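Local coordinates for protein dTDP-4-amino-4,6-dideoxyglucose formyltransferase (Mycobacterium tuberculosis CAS/NITR204, PDB 5VYQ) that probably transfers a formyl group from a folate cofactor to the sugar amine of dTDP-4-amino-4,6-dideoxyglucose, at residues 143-148 with 167-172; 123-128 with 160-165; 23-28 with 74-79; 41-46 with 173-178. All coordinates share one frame; numbering follows the deposited sequence.

Interaction 1 of 4, residues 143-148 with 167-172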
loop_
_atom_site.group_PDB
_atom_site.type_symbol
_atom_site.label_atom_id
_atom_site.label_comp_id
_atom_site.label_asym_id
_atom_site.label_seq_id
_atom_site.Cartn_x
_atom_site.Cartn_y
_atom_site.Cartn_z
ATOM N N ALA A 143 -32.408 -13.882 8.804
ATOM C CA ALA A 143 -31.600 -13.180 9.795
ATOM C C ALA A 143 -30.531 -12.377 9.094
ATOM O O ALA A 143 -30.157 -12.696 7.967
ATOM C CB ALA A 143 -30.938 -14.151 10.750
ATOM N N GLN A 144 -30.067 -11.335 9.777
ATOM C CA GLN A 144 -28.938 -10.618 9.253
ATOM C C GLN A 144 -28.268 -9.842 10.361
ATOM O O GLN A 144 -28.789 -9.656 11.478
ATOM C CB GLN A 144 -29.344 -9.754 8.045
ATOM C CG GLN A 144 -30.195 -8.603 8.328
ATOM C CD GLN A 144 -30.626 -7.722 7.154
ATOM O OE1 GLN A 144 -31.543 -6.962 7.390
ATOM N NE2 GLN A 144 -30.030 -7.779 5.945
ATOM N N ARG A 145 -27.068 -9.409 10.032
ATOM C CA ARG A 145 -26.226 -8.731 10.993
ATOM C C ARG A 145 -25.273 -7.788 10.283
ATOM O O ARG A 145 -24.606 -8.161 9.316
ATOM C CB ARG A 145 -25.439 -9.690 11.872
ATOM C CG ARG A 145 -24.633 -9.037 12.993
ATOM C CD ARG A 145 -24.236 -10.064 14.059
ATOM N NE ARG A 145 -25.470 -10.641 14.592
ATOM C CZ ARG A 145 -25.576 -11.842 15.159
ATOM N NH1 ARG A 145 -24.513 -12.623 15.293
ATOM N NH2 ARG A 145 -26.750 -12.261 15.575
ATOM N N GLU A 146 -25.210 -6.576 10.813
ATOM C CA GLU A 146 -24.289 -5.559 10.302
ATOM C C GLU A 146 -22.849 -5.773 10.761
ATOM O O GLU A 146 -22.568 -6.255 11.862
ATOM C CB GLU A 146 -24.834 -4.153 10.662
ATOM C CG GLU A 146 -24.033 -3.009 10.021
ATOM C CD GLU A 146 -24.530 -1.601 10.304
ATOM O OE1 GLU A 146 -25.602 -1.457 10.957
ATOM O OE2 GLU A 146 -23.785 -0.686 9.865
ATOM N N CYS A 147 -21.908 -5.390 9.894
ATOM C CA CYS A 147 -20.476 -5.317 10.212
ATOM C C CYS A 147 -20.079 -3.860 10.059
ATOM O O CYS A 147 -20.237 -3.271 8.998
ATOM C CB CYS A 147 -19.712 -6.113 9.174
ATOM S SG CYS A 147 -17.937 -6.216 9.423
ATOM N N ALA A 148 -19.496 -3.287 11.102
ATOM C CA ALA A 148 -19.086 -1.888 10.974
ATOM C C ALA A 148 -17.821 -1.814 10.083
ATOM O O ALA A 148 -17.044 -2.777 9.963
ATOM C CB ALA A 148 -18.852 -1.307 12.362
ATOM N N ARG A 167 -20.251 -17.188 10.415
ATOM C CA ARG A 167 -20.200 -18.379 11.253
ATOM C C ARG A 167 -21.097 -18.202 12.483
ATOM O O ARG A 167 -21.886 -19.105 12.813
ATOM C CB ARG A 167 -18.762 -18.671 11.659
ATOM C CG ARG A 167 -18.633 -19.689 12.805
ATOM C CD ARG A 167 -17.193 -20.052 13.080
ATOM N NE ARG A 167 -16.653 -20.828 11.960
ATOM C CZ ARG A 167 -16.817 -22.152 11.811
ATOM N NH1 ARG A 167 -16.300 -22.753 10.718
ATOM N NH2 ARG A 167 -17.501 -22.869 12.738
ATOM N N GLU A 168 -21.050 -17.010 13.091
ATOM C CA GLU A 168 -21.873 -16.689 14.267
ATOM C C GLU A 168 -23.365 -16.818 13.939
ATOM O O GLU A 168 -24.166 -17.438 14.644
ATOM C CB GLU A 168 -21.491 -15.287 14.814
ATOM C CG GLU A 168 -20.149 -15.369 15.563
ATOM C CD GLU A 168 -19.350 -14.116 15.915
ATOM O OE1 GLU A 168 -19.716 -12.946 15.670
ATOM O OE2 GLU A 168 -18.262 -14.331 16.495
ATOM N N LEU A 169 -23.774 -16.196 12.845
ATOM C CA LEU A 169 -25.164 -16.126 12.499
ATOM C C LEU A 169 -25.741 -17.462 12.092
ATOM O O LEU A 169 -26.864 -17.843 12.451
ATOM C CB LEU A 169 -25.285 -15.075 11.393
ATOM C CG LEU A 169 -26.618 -14.417 11.223
ATOM C CD1 LEU A 169 -27.015 -13.657 12.490
ATOM C CD2 LEU A 169 -26.541 -13.516 9.985
ATOM N N VAL A 170 -24.960 -18.215 11.305
ATOM C CA VAL A 170 -25.376 -19.560 10.953
ATOM C C VAL A 170 -25.540 -20.509 12.148
ATOM O O VAL A 170 -26.533 -21.233 12.221
ATOM C CB VAL A 170 -24.435 -20.178 9.883
ATOM C CG1 VAL A 170 -24.731 -21.643 9.630
ATOM C CG2 VAL A 170 -24.596 -19.391 8.590
ATOM N N LEU A 171 -24.556 -20.507 13.042
ATOM C CA LEU A 171 -24.609 -21.351 14.237
ATOM C C LEU A 171 -25.778 -20.939 15.107
ATOM O O LEU A 171 -26.455 -21.807 15.656
ATOM C CB LEU A 171 -23.317 -21.350 15.006
ATOM C CG LEU A 171 -22.184 -21.959 14.191
ATOM C CD1 LEU A 171 -20.855 -21.859 14.892
ATOM C CD2 LEU A 171 -22.453 -23.409 13.810
ATOM N N GLU A 172 -26.035 -19.640 15.245
ATOM C CA GLU A 172 -27.198 -19.209 15.997
ATOM C C GLU A 172 -28.523 -19.675 15.431
ATOM O O GLU A 172 -29.398 -20.108 16.201
ATOM C CB GLU A 172 -27.260 -17.691 16.012
ATOM C CG GLU A 172 -26.217 -17.019 16.878
ATOM C CD GLU A 172 -26.126 -15.509 16.714
ATOM O OE1 GLU A 172 -25.007 -14.956 16.964
ATOM O OE2 GLU A 172 -27.169 -14.907 16.397
#
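Arg145 leaves the strand with CG anti to its backbone nitrogen (chi1 -174°), stays extended through chi2 and then bends at chi3 (-59°), which turns its guanidinium end-on to the carboxylate of Glu172. On the helix, Glu172 sets CG beside its own nitrogen, runs out straight and meets the arginine coming from the opposite direction. The grip is bidentate: NH2 of Arg145 lies 2.8 Å from OE2 of Glu172 and uses the syn lone pair of that oxygen. NH1 of Arg145 reaches OE1 of Glu172 at 2.9 Å, again on the syn side but 33° out of the carboxylate plane. Both oxygens lie close to the guanidinium plane, and both bonds are nearly straight. CD1 of Leu169 rests against one guanidinium face, offset toward its rim and 3.4 Å from NH2 of Arg145. Its other methyl, CD2, meets the strand backbone at CA of Gln144 (3.8 Å), while CB of Ala143 lies 4.3 Å from CD1 of Leu169. The amide of Gln144 turns to Thr128 and the carbonyl of Asn106. Strand 141-147, an outermost strand of the sheet within the chain, is thus joined to helix 155-179 by a buried leucine and a more exposed ion pair. Two bonds fix the rotation of the guanidinium; the pair lies near solvent, which probably weakens its charge attraction.

Interaction 2 of 4, residues 123-128 with 160-165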
loop_
_atom_site.group_PDB
_atom_site.type_symbol
_atom_site.label_atom_id
_atom_site.label_comp_id
_atom_site.label_asym_id
_atom_site.label_seq_id
_atom_site.Cartn_x
_atom_site.Cartn_y
_atom_site.Cartn_z
ATOM N N GLN A 123 -22.957 2.533 2.308
ATOM C CA GLN A 123 -24.098 1.705 2.639
ATOM C C GLN A 123 -23.680 0.638 3.629
ATOM O O GLN A 123 -22.516 0.312 3.688
ATOM C CB GLN A 123 -24.717 1.067 1.391
ATOM C CG GLN A 123 -25.373 2.105 0.474
ATOM C CD GLN A 123 -26.309 1.444 -0.522
ATOM O OE1 GLN A 123 -27.524 1.380 -0.295
ATOM N NE2 GLN A 123 -25.748 0.910 -1.595
ATOM N N LYS A 124 -24.612 0.082 4.376
ATOM C CA LYS A 124 -24.304 -1.007 5.315
ATOM C C LYS A 124 -23.718 -2.205 4.599
ATOM O O LYS A 124 -24.058 -2.484 3.460
ATOM C CB LYS A 124 -25.530 -1.504 6.026
ATOM C CG LYS A 124 -26.030 -0.491 7.047
ATOM C CD LYS A 124 -27.297 -0.967 7.747
ATOM C CE LYS A 124 -27.837 0.175 8.629
ATOM N NZ LYS A 124 -28.777 -0.428 9.605
ATOM N N VAL A 125 -22.889 -2.929 5.321
ATOM C CA VAL A 125 -22.505 -4.263 4.909
ATOM C C VAL A 125 -22.661 -5.181 6.121
ATOM O O VAL A 125 -22.829 -4.766 7.276
ATOM C CB VAL A 125 -21.070 -4.292 4.309
ATOM C CG1 VAL A 125 -20.027 -4.214 5.413
ATOM C CG2 VAL A 125 -20.882 -5.525 3.403
ATOM N N GLY A 126 -22.577 -6.478 5.883
ATOM C CA GLY A 126 -22.841 -7.469 6.942
ATOM C C GLY A 126 -23.145 -8.789 6.254
ATOM O O GLY A 126 -22.660 -9.017 5.144
ATOM N N VAL A 127 -23.942 -9.626 6.902
ATOM C CA VAL A 127 -24.270 -10.946 6.386
ATOM C C VAL A 127 -25.778 -11.098 6.438
ATOM O O VAL A 127 -26.394 -10.667 7.416
ATOM C CB VAL A 127 -23.601 -12.024 7.243
ATOM C CG1 VAL A 127 -24.019 -13.407 6.780
ATOM C CG2 VAL A 127 -22.095 -11.943 7.244
ATOM N N THR A 128 -26.350 -11.708 5.397
ATOM C CA THR A 128 -27.790 -11.913 5.345
ATOM C C THR A 128 -28.084 -13.358 5.025
ATOM O O THR A 128 -27.503 -13.878 4.087
ATOM C CB THR A 128 -28.454 -11.014 4.289
ATOM O OG1 THR A 128 -28.111 -9.623 4.536
ATOM C CG2 THR A 128 -29.933 -11.191 4.285
ATOM N N ALA A 160 -12.747 -10.514 6.402
ATOM C CA ALA A 160 -12.375 -11.441 7.448
ATOM C C ALA A 160 -13.380 -11.375 8.588
ATOM O O ALA A 160 -13.822 -12.427 9.101
ATOM C CB ALA A 160 -10.965 -11.175 7.932
ATOM N N ARG A 161 -13.833 -10.172 8.939
ATOM C CA ARG A 161 -14.875 -10.040 9.952
ATOM C C ARG A 161 -16.223 -10.567 9.444
ATOM O O ARG A 161 -16.978 -11.201 10.198
ATOM C CB ARG A 161 -14.994 -8.597 10.467
ATOM C CG ARG A 161 -13.728 -8.083 11.173
ATOM C CD ARG A 161 -13.889 -6.900 12.123
ATOM N NE ARG A 161 -14.559 -5.771 11.500
ATOM C CZ ARG A 161 -13.941 -4.880 10.737
ATOM N NH1 ARG A 161 -14.646 -3.924 10.185
ATOM N NH2 ARG A 161 -12.621 -4.972 10.502
ATOM N N LEU A 162 -16.543 -10.346 8.173
ATOM C CA LEU A 162 -17.739 -10.951 7.588
ATOM C C LEU A 162 -17.785 -12.466 7.698
ATOM O O LEU A 162 -18.842 -13.036 8.007
ATOM C CB LEU A 162 -17.966 -10.533 6.127
ATOM C CG LEU A 162 -18.192 -9.053 5.914
ATOM C CD1 LEU A 162 -18.301 -8.786 4.412
ATOM C CD2 LEU A 162 -19.450 -8.563 6.554
ATOM N N MET A 163 -16.645 -13.120 7.543
ATOM C CA MET A 163 -16.629 -14.580 7.654
ATOM C C MET A 163 -16.863 -14.974 9.125
ATOM O O MET A 163 -17.508 -16.004 9.377
ATOM C CB MET A 163 -15.327 -15.145 7.139
ATOM C CG MET A 163 -15.057 -14.909 5.653
ATOM S SD MET A 163 -16.296 -15.584 4.562
ATOM C CE MET A 163 -17.485 -14.266 4.501
ATOM N N ASP A 164 -16.359 -14.223 10.097
ATOM C CA ASP A 164 -16.635 -14.516 11.514
ATOM C C ASP A 164 -18.124 -14.312 11.794
ATOM O O ASP A 164 -18.731 -15.119 12.479
ATOM C CB ASP A 164 -15.841 -13.615 12.461
ATOM C CG ASP A 164 -14.345 -13.912 12.463
ATOM O OD1 ASP A 164 -13.948 -15.029 12.156
ATOM O OD2 ASP A 164 -13.559 -13.002 12.774
ATOM N N ILE A 165 -18.712 -13.254 11.264
ATOM C CA ILE A 165 -20.140 -12.981 11.430
ATOM C C ILE A 165 -20.986 -14.058 10.794
ATOM O O ILE A 165 -22.020 -14.467 11.336
ATOM C CB ILE A 165 -20.532 -11.574 10.939
ATOM C CG1 ILE A 165 -19.837 -10.542 11.829
ATOM C CG2 ILE A 165 -22.026 -11.449 10.846
ATOM C CD1 ILE A 165 -19.935 -9.116 11.310
#
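Leu162 of the helix and Val127 of the strand carry this contact, with Ile165 one turn further along. Leu162 places CG beside its backbone nitrogen (chi1 -62°) and extends beyond it (chi2 176°), which carries its methyls to the strand although its CB does not point there. CD2 of Leu162 settles on Gly126, 3.5 Å from the carbonyl O and 3.6 Å from CA of that glycine. The other branch, CD1 of Leu162, lies 4.3 Å from CG2 of Val125. Val127 points at the helix with CG1 anti to its nitrogen (chi1 176°), leaving CG2 to enter between two helix residues. There CG2 of Val127 is 3.5 Å from the carbonyl O of Leu162 and 3.6 Å from CG2 of Ile165, the two side chains sliding past each other in opposite directions. No hydrogen bond crosses. Cys147 of the adjacent strand touches both Leu162 and Ile165. Helix 155-179 packed along strand 125-131 is the layering of an alpha/beta domain, here the formyltransferase fold.

Interaction 3 of 4, residues 23-28 with 74-79. With NA (sodium ion), chain H; NA (sodium ion), chain G.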
loop_
_atom_site.group_PDB
_atom_site.type_symbol
_atom_site.label_atom_id
_atom_site.label_comp_id
_atom_site.label_asym_id
_atom_site.label_seq_id
_atom_site.Cartn_x
_atom_site.Cartn_y
_atom_site.Cartn_z
ATOM N N THR A 23 -33.385 -33.541 5.287
ATOM C CA THR A 23 -32.273 -33.952 4.443
ATOM C C THR A 23 -31.744 -32.690 3.739
ATOM O O THR A 23 -32.483 -32.069 2.993
ATOM C CB THR A 23 -32.773 -34.973 3.426
ATOM O OG1 THR A 23 -33.394 -36.078 4.120
ATOM C CG2 THR A 23 -31.640 -35.477 2.564
ATOM N N ILE A 24 -30.489 -32.325 3.988
ATOM C CA ILE A 24 -29.976 -31.029 3.568
ATOM C C ILE A 24 -28.875 -31.199 2.533
ATOM O O ILE A 24 -27.972 -32.041 2.702
ATOM C CB ILE A 24 -29.460 -30.235 4.778
ATOM C CG1 ILE A 24 -30.585 -30.082 5.810
ATOM C CG2 ILE A 24 -28.889 -28.895 4.358
ATOM C CD1 ILE A 24 -30.209 -29.357 7.080
ATOM N N LEU A 25 -28.931 -30.358 1.506
ATOM C CA LEU A 25 -27.802 -30.219 0.596
ATOM C C LEU A 25 -27.180 -28.833 0.776
ATOM O O LEU A 25 -27.910 -27.834 0.737
ATOM C CB LEU A 25 -28.326 -30.335 -0.810
ATOM C CG LEU A 25 -27.321 -30.037 -1.936
ATOM C CD1 LEU A 25 -26.190 -31.057 -1.892
ATOM C CD2 LEU A 25 -28.037 -30.069 -3.287
ATOM N N ILE A 26 -25.872 -28.781 0.944
ATOM C CA ILE A 26 -25.112 -27.521 0.920
ATOM C C ILE A 26 -24.251 -27.494 -0.330
ATOM O O ILE A 26 -23.489 -28.431 -0.577
ATOM C CB ILE A 26 -24.244 -27.317 2.147
ATOM C CG1 ILE A 26 -25.135 -27.411 3.399
ATOM C CG2 ILE A 26 -23.540 -25.951 2.051
ATOM C CD1 ILE A 26 -24.443 -27.007 4.681
ATOM N N LEU A 27 -24.390 -26.426 -1.093
ATOM C CA LEU A 27 -23.559 -26.121 -2.253
ATOM C C LEU A 27 -22.683 -24.953 -1.814
ATOM O O LEU A 27 -23.165 -23.902 -1.360
ATOM C CB LEU A 27 -24.410 -25.783 -3.465
ATOM C CG LEU A 27 -25.040 -27.095 -3.995
ATOM C CD1 LEU A 27 -26.389 -26.790 -4.590
ATOM C CD2 LEU A 27 -24.018 -27.635 -4.980
ATOM N N THR A 28 -21.377 -25.095 -1.988
ATOM C CA THR A 28 -20.425 -24.073 -1.551
ATOM C C THR A 28 -19.177 -24.034 -2.433
ATOM O O THR A 28 -18.617 -25.074 -2.769
ATOM C CB THR A 28 -20.038 -24.342 -0.089
ATOM O OG1 THR A 28 -19.165 -23.323 0.406
ATOM C CG2 THR A 28 -19.422 -25.715 0.115
ATOM N N GLU A 74 -36.057 -33.954 -5.763
ATOM C CA GLU A 74 -36.591 -35.218 -5.252
ATOM C C GLU A 74 -35.984 -35.628 -3.897
ATOM O O GLU A 74 -36.717 -36.004 -2.972
ATOM C CB GLU A 74 -36.352 -36.334 -6.262
ATOM C CG GLU A 74 -36.740 -37.747 -5.829
ATOM C CD GLU A 74 -36.280 -38.766 -6.860
ATOM O OE1 GLU A 74 -35.328 -39.516 -6.576
ATOM O OE2 GLU A 74 -36.860 -38.809 -7.967
ATOM N N ARG A 75 -34.668 -35.538 -3.785
ATOM C CA ARG A 75 -33.930 -36.129 -2.681
ATOM C C ARG A 75 -33.738 -35.272 -1.442
ATOM O O ARG A 75 -33.419 -35.830 -0.379
ATOM C CB ARG A 75 -32.582 -36.572 -3.189
ATOM C CG ARG A 75 -32.854 -37.660 -4.215
ATOM C CD ARG A 75 -31.588 -38.064 -4.882
ATOM N NE ARG A 75 -31.937 -38.934 -6.002
ATOM C CZ ARG A 75 -31.106 -39.267 -6.987
ATOM N NH1 ARG A 75 -29.849 -38.832 -6.988
ATOM N NH2 ARG A 75 -31.583 -40.029 -7.979
ATOM N N TYR A 76 -33.824 -33.944 -1.590
ATOM C CA TYR A 76 -33.547 -33.073 -0.460
ATOM C C TYR A 76 -34.778 -32.309 -0.016
ATOM O O TYR A 76 -35.667 -32.074 -0.811
ATOM C CB TYR A 76 -32.400 -32.115 -0.753
ATOM C CG TYR A 76 -31.086 -32.803 -1.017
ATOM C CD1 TYR A 76 -30.251 -33.170 0.022
ATOM C CD2 TYR A 76 -30.689 -33.081 -2.303
ATOM C CE1 TYR A 76 -29.061 -33.810 -0.211
ATOM C CE2 TYR A 76 -29.505 -33.740 -2.548
ATOM C CZ TYR A 76 -28.679 -34.110 -1.506
ATOM O OH TYR A 76 -27.463 -34.710 -1.820
ATOM N N ASP A 77 -34.805 -31.930 1.257
ATOM C CA ASP A 77 -35.843 -31.116 1.840
ATOM C C ASP A 77 -35.446 -29.652 1.887
ATOM O O ASP A 77 -36.313 -28.805 2.062
ATOM C CB ASP A 77 -36.181 -31.585 3.250
ATOM C CG ASP A 77 -36.631 -33.058 3.268
ATOM O OD1 ASP A 77 -37.542 -33.404 2.479
ATOM O OD2 ASP A 77 -36.023 -33.802 4.061
ATOM N N LEU A 78 -34.157 -29.364 1.842
ATOM C CA LEU A 78 -33.637 -27.990 2.008
ATOM C C LEU A 78 -32.304 -27.910 1.254
ATOM O O LEU A 78 -31.463 -28.811 1.356
ATOM C CB LEU A 78 -33.405 -27.729 3.485
ATOM C CG LEU A 78 -32.648 -26.453 3.882
ATOM C CD1 LEU A 78 -33.429 -25.219 3.421
ATOM C CD2 LEU A 78 -32.351 -26.369 5.381
ATOM N N VAL A 79 -32.110 -26.861 0.481
ATOM C CA VAL A 79 -30.839 -26.650 -0.198
ATOM C C VAL A 79 -30.264 -25.323 0.327
ATOM O O VAL A 79 -30.921 -24.295 0.276
ATOM C CB VAL A 79 -31.014 -26.606 -1.735
ATOM C CG1 VAL A 79 -29.696 -26.372 -2.428
ATOM C CG2 VAL A 79 -31.602 -27.910 -2.225
HETATM NA NA NA H . -35.870 -36.251 4.793
HETATM NA NA NA G . -37.728 -32.268 -1.913
HETATM O O HOH W 1 -38.678 -32.697 0.226
HETATM O O HOH W 2 -39.316 -33.717 -2.392
HETATM O O HOH W 3 -39.051 -30.503 -2.346
HETATM O O HOH W 4 -35.084 -38.120 5.990
HETATM O O HOH W 5 -35.998 -37.230 2.951
#
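A sodium site lies at the start of the parallel strands 24-28 and 78-82: OG1 of Thr23 and OD2 of Asp77 each bind the ion at 2.6 Å, with two waters, the carbonyl of Met21 and one further ligand. OD2 of Asp77 also accepts the backbone N of Thr23 (2.9 Å) on its anti side, while N of Asp77 returns a bond to O of Thr23 at 2.9 Å. OG1 of Thr23 also bonds Asp46. The strands then pair through N of Leu25 to O of Leu78 (3.0 Å, 171°). Between them the chain runs through helix 31-43, strand 47-50 and helix 65-75, as in the Rossmann-like half of the formyltransferase domain. Tyr76, the first residue beyond that helix, keeps CG beside its nitrogen (chi1 -62°), which sets one ring face against CB of Leu25, 3.5 Å from the ring centroid in a nearly centred CH-pi contact. The hydroxyl of Tyr76 bonds Asp48. Its carbonyl O coordinates a second sodium, one of whose waters donates to OD1 of Asp77.

Interaction 4 of 4, residues 41-46 with 173-178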
loop_
_atom_site.group_PDB
_atom_site.type_symbol
_atom_site.label_atom_id
_atom_site.label_comp_id
_atom_site.label_asym_id
_atom_site.label_seq_id
_atom_site.Cartn_x
_atom_site.Cartn_y
_atom_site.Cartn_z
ATOM N N GLN A 41 -22.023 -30.286 9.489
ATOM C CA GLN A 41 -22.189 -31.727 9.284
ATOM C C GLN A 41 -21.987 -32.525 10.563
ATOM O O GLN A 41 -22.561 -33.608 10.705
ATOM C CB GLN A 41 -21.254 -32.229 8.221
ATOM C CG GLN A 41 -21.792 -32.069 6.825
ATOM C CD GLN A 41 -20.823 -32.700 5.828
ATOM O OE1 GLN A 41 -19.625 -32.463 5.894
ATOM N NE2 GLN A 41 -21.322 -33.500 4.916
ATOM N N ALA A 42 -21.213 -31.999 11.505
ATOM C CA ALA A 42 -21.118 -32.625 12.819
ATOM C C ALA A 42 -22.387 -32.399 13.651
ATOM O O ALA A 42 -22.719 -33.168 14.535
ATOM C CB ALA A 42 -19.889 -32.078 13.539
ATOM N N ARG A 43 -23.134 -31.348 13.377
ATOM C CA ARG A 43 -24.355 -31.021 14.097
ATOM C C ARG A 43 -25.618 -31.632 13.466
ATOM O O ARG A 43 -26.735 -31.463 13.983
ATOM C CB ARG A 43 -24.508 -29.494 14.050
ATOM C CG ARG A 43 -25.359 -28.873 15.135
ATOM C CD ARG A 43 -25.250 -27.366 15.014
ATOM N NE ARG A 43 -26.471 -26.818 15.587
ATOM C CZ ARG A 43 -26.728 -25.540 15.860
ATOM N NH1 ARG A 43 -27.936 -25.235 16.384
ATOM N NH2 ARG A 43 -25.792 -24.606 15.653
ATOM N N HIS A 44 -25.480 -32.283 12.320
ATOM C CA HIS A 44 -26.664 -32.699 11.566
ATOM C C HIS A 44 -26.219 -33.800 10.616
ATOM O O HIS A 44 -25.477 -33.558 9.673
ATOM C CB HIS A 44 -27.298 -31.533 10.784
ATOM C CG HIS A 44 -28.567 -31.902 10.075
ATOM N ND1 HIS A 44 -29.814 -31.732 10.626
ATOM C CD2 HIS A 44 -28.773 -32.436 8.846
ATOM C CE1 HIS A 44 -30.731 -32.154 9.777
ATOM N NE2 HIS A 44 -30.122 -32.604 8.691
ATOM N N GLY A 45 -26.653 -35.024 10.871
ATOM C CA GLY A 45 -26.152 -36.163 10.105
ATOM C C GLY A 45 -26.573 -36.215 8.643
ATOM O O GLY A 45 -25.753 -36.482 7.770
ATOM N N ASP A 46 -27.830 -35.902 8.355
ATOM C CA ASP A 46 -28.322 -36.083 7.002
ATOM C C ASP A 46 -28.056 -34.779 6.217
ATOM O O ASP A 46 -28.993 -34.059 5.900
ATOM C CB ASP A 46 -29.820 -36.434 7.032
ATOM C CG ASP A 46 -30.311 -37.071 5.721
ATOM O OD1 ASP A 46 -29.481 -37.268 4.794
ATOM O OD2 ASP A 46 -31.537 -37.309 5.597
ATOM N N HIS A 173 -28.698 -19.538 14.105
ATOM C CA HIS A 173 -29.973 -19.755 13.487
ATOM C C HIS A 173 -30.193 -21.121 12.828
ATOM O O HIS A 173 -31.223 -21.317 12.207
ATOM C CB HIS A 173 -30.301 -18.630 12.502
ATOM C CG HIS A 173 -30.432 -17.313 13.175
ATOM N ND1 HIS A 173 -31.591 -16.933 13.823
ATOM C CD2 HIS A 173 -29.543 -16.313 13.362
ATOM C CE1 HIS A 173 -31.420 -15.731 14.331
ATOM N NE2 HIS A 173 -30.185 -15.337 14.078
ATOM N N PHE A 174 -29.228 -22.023 12.927
ATOM C CA PHE A 174 -29.267 -23.264 12.162
ATOM C C PHE A 174 -30.551 -24.045 12.438
ATOM O O PHE A 174 -31.219 -24.508 11.516
ATOM C CB PHE A 174 -28.095 -24.156 12.485
ATOM C CG PHE A 174 -28.182 -25.474 11.761
ATOM C CD1 PHE A 174 -28.051 -25.512 10.387
ATOM C CD2 PHE A 174 -28.536 -26.637 12.428
ATOM C CE1 PHE A 174 -28.169 -26.708 9.689
ATOM C CE2 PHE A 174 -28.667 -27.834 11.741
ATOM C CZ PHE A 174 -28.459 -27.885 10.373
ATOM N N ASP A 175 -30.921 -24.193 13.718
ATOM C CA ASP A 175 -32.130 -24.988 13.963
ATOM C C ASP A 175 -33.337 -24.423 13.214
ATOM O O ASP A 175 -34.126 -25.194 12.645
ATOM C CB ASP A 175 -32.478 -25.095 15.457
ATOM C CG ASP A 175 -31.458 -25.855 16.268
ATOM O OD1 ASP A 175 -30.488 -26.411 15.715
ATOM O OD2 ASP A 175 -31.655 -25.894 17.512
ATOM N N ALA A 176 -33.537 -23.104 13.267
ATOM C CA ALA A 176 -34.703 -22.486 12.611
ATOM C C ALA A 176 -34.640 -22.677 11.097
ATOM O O ALA A 176 -35.654 -22.881 10.418
ATOM C CB ALA A 176 -34.826 -21.013 12.954
ATOM N N ILE A 177 -33.424 -22.574 10.570
ATOM C CA ILE A 177 -33.205 -22.745 9.155
ATOM C C ILE A 177 -33.552 -24.155 8.734
ATOM O O ILE A 177 -34.297 -24.390 7.771
ATOM C CB ILE A 177 -31.764 -22.404 8.771
ATOM C CG1 ILE A 177 -31.506 -20.909 8.936
ATOM C CG2 ILE A 177 -31.458 -22.769 7.296
ATOM C CD1 ILE A 177 -30.039 -20.536 9.077
ATOM N N ARG A 178 -33.015 -25.095 9.487
ATOM C CA ARG A 178 -33.312 -26.508 9.308
ATOM C C ARG A 178 -34.807 -26.798 9.275
ATOM O O ARG A 178 -35.335 -27.435 8.348
ATOM C CB ARG A 178 -32.582 -27.319 10.390
ATOM C CG ARG A 178 -32.828 -28.826 10.326
ATOM C CD ARG A 178 -32.469 -29.518 11.639
ATOM N NE ARG A 178 -33.299 -28.986 12.739
ATOM C CZ ARG A 178 -32.942 -28.905 14.019
ATOM N NH1 ARG A 178 -31.751 -29.320 14.421
ATOM N NH2 ARG A 178 -33.781 -28.385 14.900
HETATM O O HOH W 6 -29.710 -23.101 16.179
HETATM O O HOH W 7 -29.921 -31.177 13.215
HETATM O O HOH W 8 -29.178 -28.514 16.362
#
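Arg43 reaches from the end of helix 31-43 across Phe174 to Asp175. From CB, its CG stands anti to the backbone nitrogen (chi1 -157°), and the chain runs extended to NE. NE lies 3.8 Å from CD2 of Phe174 and gives a hydrogen bond to a water that also bonds OD1 of Asp175. CZ sits over CB of Phe174, which lies against one face of the guanidinium near its centre. NH1 of Arg43 ends 2.9 Å from OD1 of Asp175 in a salt bridge. That bond is bent (133°), and the nitrogen comes from above the carboxylate plane. NH1 also gives to a water that accepts from N of Asp175, while NH2 bonds the carbonyl of Leu171. Deeper in, His44 and Phe174 form an offset edge-to-face pair: the Phe174 edge points at the imidazole face, with centroids 5.8 Å apart and planes at 74°. ND1 of His44 lies 3.6 Å from CD of Arg178 and shares a water with NH1 of Arg178, whereas NE2 of His44 bonds the carbonyl of Val22. NH1 of Arg178 is 3.4 Å from OD1 of Asp175, an approach out of the guanidinium plane that contributes charge alone. Two arginines flanking one aspartate form a salt-bridge network over an aromatic pair, joining the end of helix 31-43 to helix 155-179 in this alpha/beta domain.

Helix 155-179 serves interactions 2, 1 and 4 in turn along its length. The first two meet adjacent strands of one sheet, their centres 7 Å apart, and N of Cys147 to O of Val125 (2.8 Å) ties the strands together. Interaction 1 touches interaction 4 where CB of Ala143 packs 3.6 Å from NE2 of His173. Interaction 4 in turn meets interaction 3, where N of Ile24 lies 3.0 Å from O of Asp46. The side chain of Leu162 in interaction 2 is about 7 Å from the bound dTDP-sugar, and that of Leu27 in interaction 3 about 7 Å from the bound folinic acid.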